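Local coordinates for protein metallo-carboxypeptidase (Pseudomonas aeruginosa, PDB 4A39) that probably acts as a zinc-dependent carboxypeptidase of the M14 family, a cytosolic type regarded as a model for the mammalian cytosolic carboxypeptidases, at residues P246-E249 with V254-V257; E260-G265 with Q338-L343; P290-T293 with L299-R302; R310-I315 with G366-R371. One frame throughout, in Å; residues are numbered along the deposited sequence.

Contact 1: P246-E249 with V254-V257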
loop_
_atom_site.group_PDB
_atom_site.type_symbol
_atom_site.label_atom_id
_atom_site.label_comp_id
_atom_site.label_asym_id
_atom_site.label_seq_id
_atom_site.Cartn_x
_atom_site.Cartn_y
_atom_site.Cartn_z
ATOM N N PRO A 246 13.290 14.679 8.300
ATOM C CA PRO A 246 12.841 14.896 6.923
ATOM C C PRO A 246 13.596 16.024 6.228
ATOM O O PRO A 246 14.188 16.886 6.879
ATOM C CB PRO A 246 11.353 15.195 7.088
ATOM C CG PRO A 246 11.305 15.891 8.400
ATOM C CD PRO A 246 12.236 15.060 9.257
ATOM N N SER A 247 13.559 16.013 4.901
ATOM C CA SER A 247 14.260 17.004 4.097
ATOM C C SER A 247 13.408 17.516 2.944
ATOM O O SER A 247 12.833 16.736 2.191
ATOM C CB SER A 247 15.544 16.382 3.544
ATOM O OG SER A 247 16.102 17.177 2.522
ATOM N N ALA A 248 13.331 18.833 2.801
ATOM C CA ALA A 248 12.550 19.416 1.722
ATOM C C ALA A 248 13.224 19.071 0.393
ATOM O O ALA A 248 12.583 19.090 -0.661
ATOM C CB ALA A 248 12.473 20.931 1.894
ATOM N N GLU A 249 14.508 18.736 0.470
ATOM C CA GLU A 249 15.290 18.398 -0.714
ATOM C C GLU A 249 15.299 16.910 -1.047
ATOM O O GLU A 249 15.067 16.522 -2.192
ATOM C CB GLU A 249 16.735 18.883 -0.526
ATOM C CG GLU A 249 17.654 18.580 -1.701
ATOM C CD GLU A 249 19.055 19.150 -1.509
ATOM O OE1 GLU A 249 19.338 19.692 -0.422
ATOM O OE2 GLU A 249 19.879 19.049 -2.447
ATOM N N VAL A 254 7.585 13.573 2.615
ATOM C CA VAL A 254 7.383 13.475 4.057
ATOM C C VAL A 254 7.419 14.857 4.708
ATOM O O VAL A 254 6.656 15.136 5.636
ATOM C CB VAL A 254 8.454 12.554 4.689
ATOM C CG1 VAL A 254 8.415 12.653 6.208
ATOM C CG2 VAL A 254 8.194 11.111 4.255
ATOM N N TRP A 255 8.299 15.722 4.216
ATOM C CA TRP A 255 8.416 17.081 4.740
ATOM C C TRP A 255 7.065 17.790 4.634
ATOM O O TRP A 255 6.641 18.503 5.552
ATOM C CB TRP A 255 9.486 17.847 3.951
ATOM C CG TRP A 255 9.656 19.272 4.377
ATOM C CD1 TRP A 255 8.943 20.353 3.940
ATOM C CD2 TRP A 255 10.582 19.766 5.349
ATOM N NE1 TRP A 255 9.369 21.492 4.582
ATOM C CE2 TRP A 255 10.375 21.160 5.453
ATOM C CE3 TRP A 255 11.567 19.167 6.143
ATOM C CZ2 TRP A 255 11.118 21.965 6.322
ATOM C CZ3 TRP A 255 12.308 19.968 7.008
ATOM C CH2 TRP A 255 12.078 21.352 7.090
ATOM N N PHE A 256 6.396 17.579 3.507
ATOM C CA PHE A 256 5.087 18.163 3.236
ATOM C C PHE A 256 4.055 17.734 4.271
ATOM O O PHE A 256 3.401 18.569 4.896
ATOM C CB PHE A 256 4.615 17.740 1.839
ATOM C CG PHE A 256 3.146 17.963 1.592
ATOM C CD1 PHE A 256 2.595 19.239 1.657
ATOM C CD2 PHE A 256 2.314 16.892 1.276
ATOM C CE1 PHE A 256 1.233 19.446 1.410
ATOM C CE2 PHE A 256 0.957 17.088 1.029
ATOM C CZ PHE A 256 0.417 18.369 1.095
ATOM N N VAL A 257 3.907 16.427 4.453
ATOM C CA VAL A 257 2.924 15.919 5.403
ATOM C C VAL A 257 3.171 16.393 6.827
ATOM O O VAL A 257 2.229 16.780 7.520
ATOM C CB VAL A 257 2.861 14.378 5.368
ATOM C CG1 VAL A 257 1.857 13.869 6.397
ATOM C CG2 VAL A 257 2.458 13.920 3.973
#

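Contact 2: E260-G265 with Q338-L343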
loop_
_atom_site.group_PDB
_atom_site.type_symbol
_atom_site.label_atom_id
_atom_site.label_comp_id
_atom_site.label_asym_id
_atom_site.label_seq_id
_atom_site.Cartn_x
_atom_site.Cartn_y
_atom_site.Cartn_z
ATOM N N GLU A 260 1.920 19.935 7.372
ATOM C CA GLU A 260 0.468 20.006 7.440
ATOM C C GLU A 260 -0.029 19.449 8.771
ATOM O O GLU A 260 -1.000 19.953 9.341
ATOM C CB GLU A 260 -0.160 19.230 6.277
ATOM C CG GLU A 260 0.103 19.845 4.903
ATOM C CD GLU A 260 -0.401 21.274 4.790
ATOM O OE1 GLU A 260 -1.531 21.546 5.250
ATOM O OE2 GLU A 260 0.325 22.125 4.233
ATOM N N MET A 261 0.634 18.410 9.270
ATOM C CA MET A 261 0.232 17.823 10.545
ATOM C C MET A 261 0.465 18.819 11.670
ATOM O O MET A 261 -0.374 18.983 12.552
ATOM C CB MET A 261 1.017 16.542 10.835
ATOM C CG MET A 261 0.710 15.378 9.908
ATOM S SD MET A 261 1.607 13.886 10.405
ATOM C CE MET A 261 0.528 12.605 9.739
ATOM N N LYS A 262 1.604 19.493 11.641
ATOM C CA LYS A 262 1.928 20.461 12.681
ATOM C C LYS A 262 0.894 21.571 12.771
ATOM O O LYS A 262 0.574 22.057 13.863
ATOM C CB LYS A 262 3.313 21.061 12.421
ATOM C CG LYS A 262 4.468 20.102 12.658
ATOM C CD LYS A 262 5.814 20.708 12.272
ATOM C CE LYS A 262 6.950 19.729 12.526
ATOM N NZ LYS A 262 8.245 20.222 11.983
ATOM N N ARG A 263 0.353 21.953 11.620
ATOM C CA ARG A 263 -0.630 23.023 11.544
ATOM C C ARG A 263 -2.062 22.633 11.872
ATOM O O ARG A 263 -2.792 23.419 12.475
ATOM C CB ARG A 263 -0.586 23.661 10.153
ATOM C CG ARG A 263 -1.439 24.907 9.988
ATOM C CD ARG A 263 -0.769 25.841 9.009
ATOM N NE ARG A 263 -0.768 25.309 7.650
ATOM C CZ ARG A 263 -1.832 25.340 6.859
ATOM N NH1 ARG A 263 -2.953 25.871 7.313
ATOM N NH2 ARG A 263 -1.770 24.877 5.619
ATOM N N HIS A 264 -2.477 21.437 11.480
ATOM C CA HIS A 264 -3.848 21.041 11.762
ATOM C C HIS A 264 -4.051 20.137 12.966
ATOM O O HIS A 264 -5.151 20.100 13.520
ATOM C CB HIS A 264 -4.476 20.382 10.530
ATOM C CG HIS A 264 -4.387 21.209 9.291
ATOM N ND1 HIS A 264 -3.278 21.214 8.472
ATOM C CD2 HIS A 264 -5.265 22.077 8.740
ATOM C CE1 HIS A 264 -3.483 22.041 7.464
ATOM N NE2 HIS A 264 -4.683 22.575 7.602
ATOM N N GLY A 265 -3.024 19.404 13.379
ATOM C CA GLY A 265 -3.161 18.514 14.524
ATOM C C GLY A 265 -3.528 17.116 14.067
ATOM O O GLY A 265 -4.046 16.940 12.957
ATOM N N GLN A 338 3.839 9.339 18.676
ATOM C CA GLN A 338 4.463 9.957 19.839
ATOM C C GLN A 338 4.398 11.475 19.813
ATOM O O GLN A 338 4.137 12.108 20.834
ATOM C CB GLN A 338 5.922 9.516 19.955
ATOM C CG GLN A 338 6.599 10.016 21.222
ATOM C CD GLN A 338 7.902 9.302 21.492
ATOM O OE1 GLN A 338 8.975 9.767 21.103
ATOM N NE2 GLN A 338 7.815 8.152 22.140
ATOM N N THR A 339 4.628 12.062 18.647
ATOM C CA THR A 339 4.610 13.514 18.528
ATOM C C THR A 339 3.241 14.097 18.839
ATOM O O THR A 339 3.137 15.178 19.426
ATOM C CB THR A 339 5.040 13.955 17.112
ATOM O OG1 THR A 339 6.371 13.491 16.857
ATOM C CG2 THR A 339 5.014 15.475 16.989
ATOM N N TYR A 340 2.191 13.367 18.473
ATOM C CA TYR A 340 0.830 13.839 18.692
ATOM C C TYR A 340 0.034 13.077 19.749
ATOM O O TYR A 340 -1.129 13.406 20.005
ATOM C CB TYR A 340 0.089 13.850 17.350
ATOM C CG TYR A 340 0.712 14.830 16.383
ATOM C CD1 TYR A 340 0.446 16.195 16.482
ATOM C CD2 TYR A 340 1.642 14.407 15.435
ATOM C CE1 TYR A 340 1.097 17.117 15.666
ATOM C CE2 TYR A 340 2.301 15.322 14.611
ATOM C CZ TYR A 340 2.024 16.673 14.735
ATOM O OH TYR A 340 2.683 17.585 13.944
ATOM N N ASP A 341 0.671 12.087 20.372
ATOM C CA ASP A 341 0.036 11.277 21.416
ATOM C C ASP A 341 -1.308 10.738 20.926
ATOM O O ASP A 341 -2.327 10.855 21.609
ATOM C CB ASP A 341 -0.172 12.125 22.676
ATOM C CG ASP A 341 -0.666 11.310 23.860
ATOM O OD1 ASP A 341 -0.376 10.094 23.917
ATOM O OD2 ASP A 341 -1.339 11.896 24.739
ATOM N N CYS A 342 -1.301 10.129 19.743
ATOM C CA CYS A 342 -2.533 9.605 19.166
ATOM C C CYS A 342 -2.421 8.136 18.820
ATOM O O CYS A 342 -1.323 7.588 18.721
ATOM C CB CYS A 342 -2.877 10.368 17.882
ATOM S SG CYS A 342 -1.659 10.144 16.543
ATOM N N LEU A 343 -3.573 7.503 18.634
ATOM C CA LEU A 343 -3.612 6.104 18.238
ATOM C C LEU A 343 -2.962 6.087 16.858
ATOM O O LEU A 343 -3.311 6.898 15.992
ATOM C CB LEU A 343 -5.062 5.622 18.149
ATOM C CG LEU A 343 -5.285 4.208 17.601
ATOM C CD1 LEU A 343 -4.556 3.195 18.476
ATOM C CD2 LEU A 343 -6.775 3.902 17.569
#

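Contact 3: P290-T293 with L299-R302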
loop_
_atom_site.group_PDB
_atom_site.type_symbol
_atom_site.label_atom_id
_atom_site.label_comp_id
_atom_site.label_asym_id
_atom_site.label_seq_id
_atom_site.Cartn_x
_atom_site.Cartn_y
_atom_site.Cartn_z
ATOM N N PRO A 290 8.710 5.533 23.631
ATOM C CA PRO A 290 8.975 5.923 25.016
ATOM C C PRO A 290 7.717 6.632 25.536
ATOM O O PRO A 290 7.408 6.604 26.728
ATOM C CB PRO A 290 10.160 6.871 24.880
ATOM C CG PRO A 290 10.917 6.276 23.732
ATOM C CD PRO A 290 9.805 5.967 22.744
ATOM N N GLY A 291 6.985 7.249 24.612
ATOM C CA GLY A 291 5.770 7.959 24.976
ATOM C C GLY A 291 4.522 7.094 25.045
ATOM O O GLY A 291 3.424 7.609 25.253
ATOM N N TYR A 292 4.680 5.786 24.869
ATOM C CA TYR A 292 3.551 4.861 24.920
ATOM C C TYR A 292 2.891 4.982 26.296
ATOM O O TYR A 292 3.577 5.170 27.306
ATOM C CB TYR A 292 4.049 3.432 24.688
ATOM C CG TYR A 292 2.994 2.415 24.300
ATOM C CD1 TYR A 292 2.177 2.607 23.180
ATOM C CD2 TYR A 292 2.872 1.221 25.002
ATOM C CE1 TYR A 292 1.273 1.624 22.771
ATOM C CE2 TYR A 292 1.976 0.237 24.604
ATOM C CZ TYR A 292 1.183 0.440 23.487
ATOM O OH TYR A 292 0.342 -0.570 23.075
ATOM N N THR A 293 1.563 4.883 26.329
ATOM C CA THR A 293 0.805 5.004 27.575
ATOM C C THR A 293 -0.275 3.932 27.677
ATOM O O THR A 293 -0.639 3.308 26.683
ATOM C CB THR A 293 0.074 6.350 27.648
ATOM O OG1 THR A 293 -0.932 6.387 26.625
ATOM C CG2 THR A 293 1.044 7.509 27.446
ATOM N N LEU A 299 -6.376 1.592 23.454
ATOM C CA LEU A 299 -6.946 2.011 22.176
ATOM C C LEU A 299 -6.514 1.080 21.058
ATOM O O LEU A 299 -7.311 0.766 20.172
ATOM C CB LEU A 299 -6.545 3.455 21.840
ATOM C CG LEU A 299 -7.375 4.551 22.523
ATOM C CD1 LEU A 299 -6.802 5.927 22.192
ATOM C CD2 LEU A 299 -8.824 4.465 22.060
ATOM N N GLU A 300 -5.257 0.639 21.096
ATOM C CA GLU A 300 -4.758 -0.272 20.073
ATOM C C GLU A 300 -5.533 -1.584 20.172
ATOM O O GLU A 300 -5.921 -2.157 19.158
ATOM C CB GLU A 300 -3.250 -0.515 20.241
ATOM C CG GLU A 300 -2.410 0.746 20.078
ATOM C CD GLU A 300 -0.915 0.474 20.045
ATOM O OE1 GLU A 300 -0.491 -0.583 20.552
ATOM O OE2 GLU A 300 -0.159 1.326 19.519
ATOM N N GLN A 301 -5.781 -2.035 21.399
ATOM C CA GLN A 301 -6.524 -3.273 21.634
ATOM C C GLN A 301 -7.937 -3.111 21.076
ATOM O O GLN A 301 -8.446 -3.988 20.371
ATOM C CB GLN A 301 -6.584 -3.567 23.140
ATOM C CG GLN A 301 -6.692 -5.037 23.529
ATOM C CD GLN A 301 -7.961 -5.699 23.050
ATOM O OE1 GLN A 301 -9.064 -5.230 23.327
ATOM N NE2 GLN A 301 -7.814 -6.810 22.336
ATOM N N ARG A 302 -8.565 -1.978 21.388
ATOM C CA ARG A 302 -9.917 -1.681 20.914
ATOM C C ARG A 302 -10.017 -1.709 19.386
ATOM O O ARG A 302 -10.932 -2.314 18.822
ATOM C CB ARG A 302 -10.354 -0.305 21.425
ATOM C CG ARG A 302 -10.637 -0.247 22.919
ATOM C CD ARG A 302 -11.994 -0.845 23.238
ATOM N NE ARG A 302 -13.079 -0.092 22.614
ATOM C CZ ARG A 302 -14.031 -0.638 21.864
ATOM N NH1 ARG A 302 -14.038 -1.950 21.642
ATOM N NH2 ARG A 302 -14.980 0.122 21.335
#

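Contact 4: R310-I315 with G366-R371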
loop_
_atom_site.group_PDB
_atom_site.type_symbol
_atom_site.label_atom_id
_atom_site.label_comp_id
_atom_site.label_asym_id
_atom_site.label_seq_id
_atom_site.Cartn_x
_atom_site.Cartn_y
_atom_site.Cartn_z
ATOM N N ARG A 310 -15.062 -7.082 12.031
ATOM C CA ARG A 310 -15.702 -6.580 10.818
ATOM C C ARG A 310 -15.042 -6.898 9.474
ATOM O O ARG A 310 -15.738 -7.127 8.484
ATOM C CB ARG A 310 -15.864 -5.062 10.918
ATOM C CG ARG A 310 -16.739 -4.598 12.069
ATOM C CD ARG A 310 -16.864 -3.084 12.077
ATOM N NE ARG A 310 -17.856 -2.625 13.044
ATOM C CZ ARG A 310 -17.744 -2.766 14.361
ATOM N NH1 ARG A 310 -16.676 -3.354 14.882
ATOM N NH2 ARG A 310 -18.706 -2.318 15.158
ATOM N N GLY A 311 -13.716 -6.902 9.421
ATOM C CA GLY A 311 -13.066 -7.156 8.146
ATOM C C GLY A 311 -12.088 -8.306 8.096
ATOM O O GLY A 311 -12.018 -9.127 9.008
ATOM N N GLU A 312 -11.336 -8.378 7.002
ATOM C CA GLU A 312 -10.338 -9.423 6.847
ATOM C C GLU A 312 -9.113 -8.855 7.543
ATOM O O GLU A 312 -8.299 -8.157 6.940
ATOM C CB GLU A 312 -10.064 -9.681 5.367
ATOM C CG GLU A 312 -11.322 -10.015 4.579
ATOM C CD GLU A 312 -11.018 -10.707 3.268
ATOM O OE1 GLU A 312 -10.808 -11.942 3.283
ATOM O OE2 GLU A 312 -10.979 -10.020 2.228
ATOM N N PHE A 313 -9.008 -9.161 8.830
ATOM C CA PHE A 313 -7.937 -8.647 9.671
ATOM C C PHE A 313 -7.739 -9.598 10.851
ATOM O O PHE A 313 -8.706 -10.137 11.384
ATOM C CB PHE A 313 -8.353 -7.263 10.183
ATOM C CG PHE A 313 -7.344 -6.606 11.082
ATOM C CD1 PHE A 313 -6.294 -5.871 10.548
ATOM C CD2 PHE A 313 -7.437 -6.741 12.465
ATOM C CE1 PHE A 313 -5.337 -5.276 11.378
ATOM C CE2 PHE A 313 -6.490 -6.153 13.302
ATOM C CZ PHE A 313 -5.437 -5.419 12.756
ATOM N N GLN A 314 -6.491 -9.807 11.255
ATOM C CA GLN A 314 -6.225 -10.691 12.383
ATOM C C GLN A 314 -5.120 -10.149 13.283
ATOM O O GLN A 314 -4.483 -9.146 12.956
ATOM C CB GLN A 314 -5.911 -12.108 11.882
ATOM C CG GLN A 314 -4.765 -12.211 10.903
ATOM C CD GLN A 314 -3.423 -12.216 11.590
ATOM O OE1 GLN A 314 -3.063 -13.179 12.268
ATOM N NE2 GLN A 314 -2.674 -11.139 11.425
ATOM N N ILE A 315 -4.893 -10.809 14.414
ATOM C CA ILE A 315 -3.900 -10.341 15.374
ATOM C C ILE A 315 -2.696 -11.254 15.627
ATOM O O ILE A 315 -1.598 -10.775 15.913
ATOM C CB ILE A 315 -4.573 -10.076 16.736
ATOM C CG1 ILE A 315 -5.737 -9.102 16.551
ATOM C CG2 ILE A 315 -3.554 -9.517 17.731
ATOM C CD1 ILE A 315 -6.641 -8.990 17.758
ATOM N N GLY A 366 -6.888 -6.017 -5.253
ATOM C CA GLY A 366 -7.252 -4.620 -5.146
ATOM C C GLY A 366 -8.635 -4.515 -4.526
ATOM O O GLY A 366 -8.879 -3.653 -3.685
ATOM N N ALA A 367 -9.542 -5.403 -4.928
ATOM C CA ALA A 367 -10.907 -5.382 -4.404
ATOM C C ALA A 367 -10.970 -5.638 -2.901
ATOM O O ALA A 367 -11.724 -4.972 -2.184
ATOM C CB ALA A 367 -11.768 -6.400 -5.145
ATOM N N ARG A 368 -10.187 -6.599 -2.419
ATOM C CA ARG A 368 -10.184 -6.898 -0.992
ATOM C C ARG A 368 -9.513 -5.759 -0.219
ATOM O O ARG A 368 -9.864 -5.495 0.929
ATOM C CB ARG A 368 -9.492 -8.241 -0.733
ATOM C CG ARG A 368 -10.296 -9.418 -1.286
ATOM C CD ARG A 368 -9.521 -10.725 -1.262
ATOM N NE ARG A 368 -9.505 -11.361 0.051
ATOM C CZ ARG A 368 -8.843 -12.482 0.315
ATOM N NH1 ARG A 368 -8.147 -13.076 -0.647
ATOM N NH2 ARG A 368 -8.887 -13.019 1.531
ATOM N N SER A 369 -8.567 -5.076 -0.857
ATOM C CA SER A 369 -7.887 -3.943 -0.235
ATOM C C SER A 369 -8.903 -2.813 -0.065
ATOM O O SER A 369 -8.959 -2.163 0.979
ATOM C CB SER A 369 -6.725 -3.476 -1.116
ATOM O OG SER A 369 -5.752 -4.502 -1.256
ATOM N N LYS A 370 -9.705 -2.591 -1.102
ATOM C CA LYS A 370 -10.746 -1.567 -1.073
ATOM C C LYS A 370 -11.727 -1.858 0.058
ATOM O O LYS A 370 -12.142 -0.955 0.779
ATOM C CB LYS A 370 -11.504 -1.538 -2.408
ATOM C CG LYS A 370 -10.688 -0.979 -3.570
ATOM C CD LYS A 370 -11.462 -0.978 -4.883
ATOM C CE LYS A 370 -12.666 -0.056 -4.830
ATOM N NZ LYS A 370 -13.290 0.048 -6.181
ATOM N N ARG A 371 -12.087 -3.128 0.214
ATOM C CA ARG A 371 -13.035 -3.528 1.252
ATOM C C ARG A 371 -12.466 -3.281 2.644
ATOM O O ARG A 371 -13.180 -2.834 3.547
ATOM C CB ARG A 371 -13.402 -5.012 1.095
ATOM C CG ARG A 371 -14.741 -5.388 1.721
ATOM C CD ARG A 371 -14.622 -6.508 2.747
ATOM N NE ARG A 371 -13.991 -7.720 2.222
ATOM C CZ ARG A 371 -14.483 -8.472 1.241
ATOM N NH1 ARG A 371 -15.628 -8.147 0.656
ATOM N NH2 ARG A 371 -13.823 -9.556 0.844
HETATM O O HOH W 1 -11.338 -7.276 2.565
#

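Contact 1: P246-E249 with V254-V257
W255, on the first turn of helix 252-264, lays its indole against the loop that leads into that helix. The tightly packed inner side belongs to P246. Its CB rests 4.0 Å from V254 CG1, and buried V254 goes on to touch Q179, L239 and W243. P246 CG approaches W255 CE3 at 4.0 Å, the two side chains crossing at about a right angle, while P246 O comes up to the edge of the indole, near the ring plane, 3.6 Å from the same W255 CE3. With CG anti to the backbone N (chi1 178°), the indole of W255 is carried back alongside the incoming loop. In this part of the zinc carboxypeptidase domain the loop after helix 222-226 folds back on the first turn of helix 252-264, which it precedes. The solvent side is looser, W255 and A248 both being exposed. Here A248 CB sits over one face of the indole, 4.0 Å from the centroid of the W255 five-membered ring and 1° off its normal, a CH-pi contact centred on that ring. S247 turns its CB away from the helix, its OG taking a hydrogen bond from R250 N and a weak one from E249 N.

Contact 2: E260-G265 with Q338-L343
In the alpha/beta domain of this M14 peptidase, the last turns of helix 252-264 meet the end of helix 332-340 through one aromatic side chain, Y340, which points its phenol at the backbone of the other helix. The hydroxyl lies close to the peptide that joins M261 and K262: Y340 OH is 3.4 Å from M261 C and 3.2 Å from K262 N, but the angle at that N-H is too poor for a hydrogen bond, so the approach is one of packing. Two side chains meet the phenol end. K262 CG comes within 3.3 Å of Y340 OH, the lysine chain crossing the tyrosine at about a right angle before running on, extended, to its amine. M261 CB stands 4.0 Å from Y340 CZ. Because M261 CG is anti to the carbonyl carbon (chi1 -68°) and the chain then extends, the thioether is carried past the ring; M261 SD ends 5.5 Å from the centroid of the Y340 ring, 50° off the normal, an oblique Met-aromatic contact. G265 and D341 are the first residues to leave helical phi/psi, each with positive phi. Beyond the contact, L343 pairs through its backbone with F269 of strand 268-275, while E260 and H264 reach across to strands 144-151 and 157-163.

Contact 3: P290-T293 with L299-R302
The polar part of this contact is one short hydrogen bond, in which Y292 OH donates to E300 OE1 at 2.7 Å. E300 OE1 lies at the edge of the Y292 ring, near its plane, whereas the hydroxyl comes from above the carboxylate, 60° out of it. Ring and carboxylate planes are turned 51° apart. The second oxygen, E300 OE2, takes a hydrogen bond from C286 N, so both ends of the buried carboxylate are held and its rotation is probably fixed; the two donors may also favour its charged form.

The loop carrying Y292 runs from strand 282-284 into helix 294-308, and T293 stands at the N-cap, with its OG1 bonded to L296 N. The Y292-E300 bond therefore ties the residue just before the N-cap to the second turn of the same helix. With Y292 CG anti to the backbone N (chi1 -162°) the phenol is directed toward that turn, and the E300 chain, extended beyond CG, reaches out to it, so that the two ends meet from opposite directions, tyrosine from the loop and glutamate from the helix.

Van der Waals contact across the pair is slight, with Y292 CE1 lying 3.6 Å from E300 OE2. The glutamate also packs on L343 and F345 of strand 343-350, and Y292 touches E287 of the same loop.

Contact 4: R310-I315 with G366-R371
E312 OE2 is gripped by three donors: R368 NE at 3.0 Å, R371 NH2 at 3.2 Å and a water at 2.8 Å. R368 takes hold of the carboxylate side-on, for its NH2 also donates to E312 OE1 at 2.8 Å; both of its nitrogens meet the syn sides of the two oxygens, and the planes of carboxylate and guanidinium lie 24° apart. The NE bond is almost straight, 178° at the hydrogen. R371 comes in differently. Its NH2 reaches OE2 from above the carboxylate, 65° out of that plane, although OE2 itself lies in the guanidinium plane of R371. A bend at chi3 turns the R368 guanidinium so that its NE edge faces the glutamate. The water bridges E312 OE2 to R368 O of the helix backbone, donating to both, and accepts from the side-chain NE of R371, whose NH2 also bonds OE2. With two arginines around it, buried E312 is probably held firmly as a carboxylate in this salt-bridge network. N357 ND2 adds a further bond to OE1, and R368 NH1 pairs with D353. The network joins the loop that follows helix 294-308 to the first turns of helix 366-383, which packs through S369 and K370 against helix 185-196, while F313 of the loop turns to R304 and L307 of helix 294-308.

In the fold
Contacts 1 and 2 follow one another on helix 252-264, their centres about 15 Å apart. Contact 2 spans a long piece of chain that includes contact 3, and the centres of these two are also about 15 Å apart; L343, just after helix 332-340, packs on L299 and E300 of helix 294-308, so contacts 2 and 3 share that interface. Contact 4 starts within that span but ends on helix 366-383, beyond it, so contacts 2 and 4 cross along the sequence. Its centre is about 31 Å from that of contact 1, on the opposite side of the chain's centre. Together they tie helices and loops around the mixed sheet whose strand 268-275 carries the zinc ligand H273.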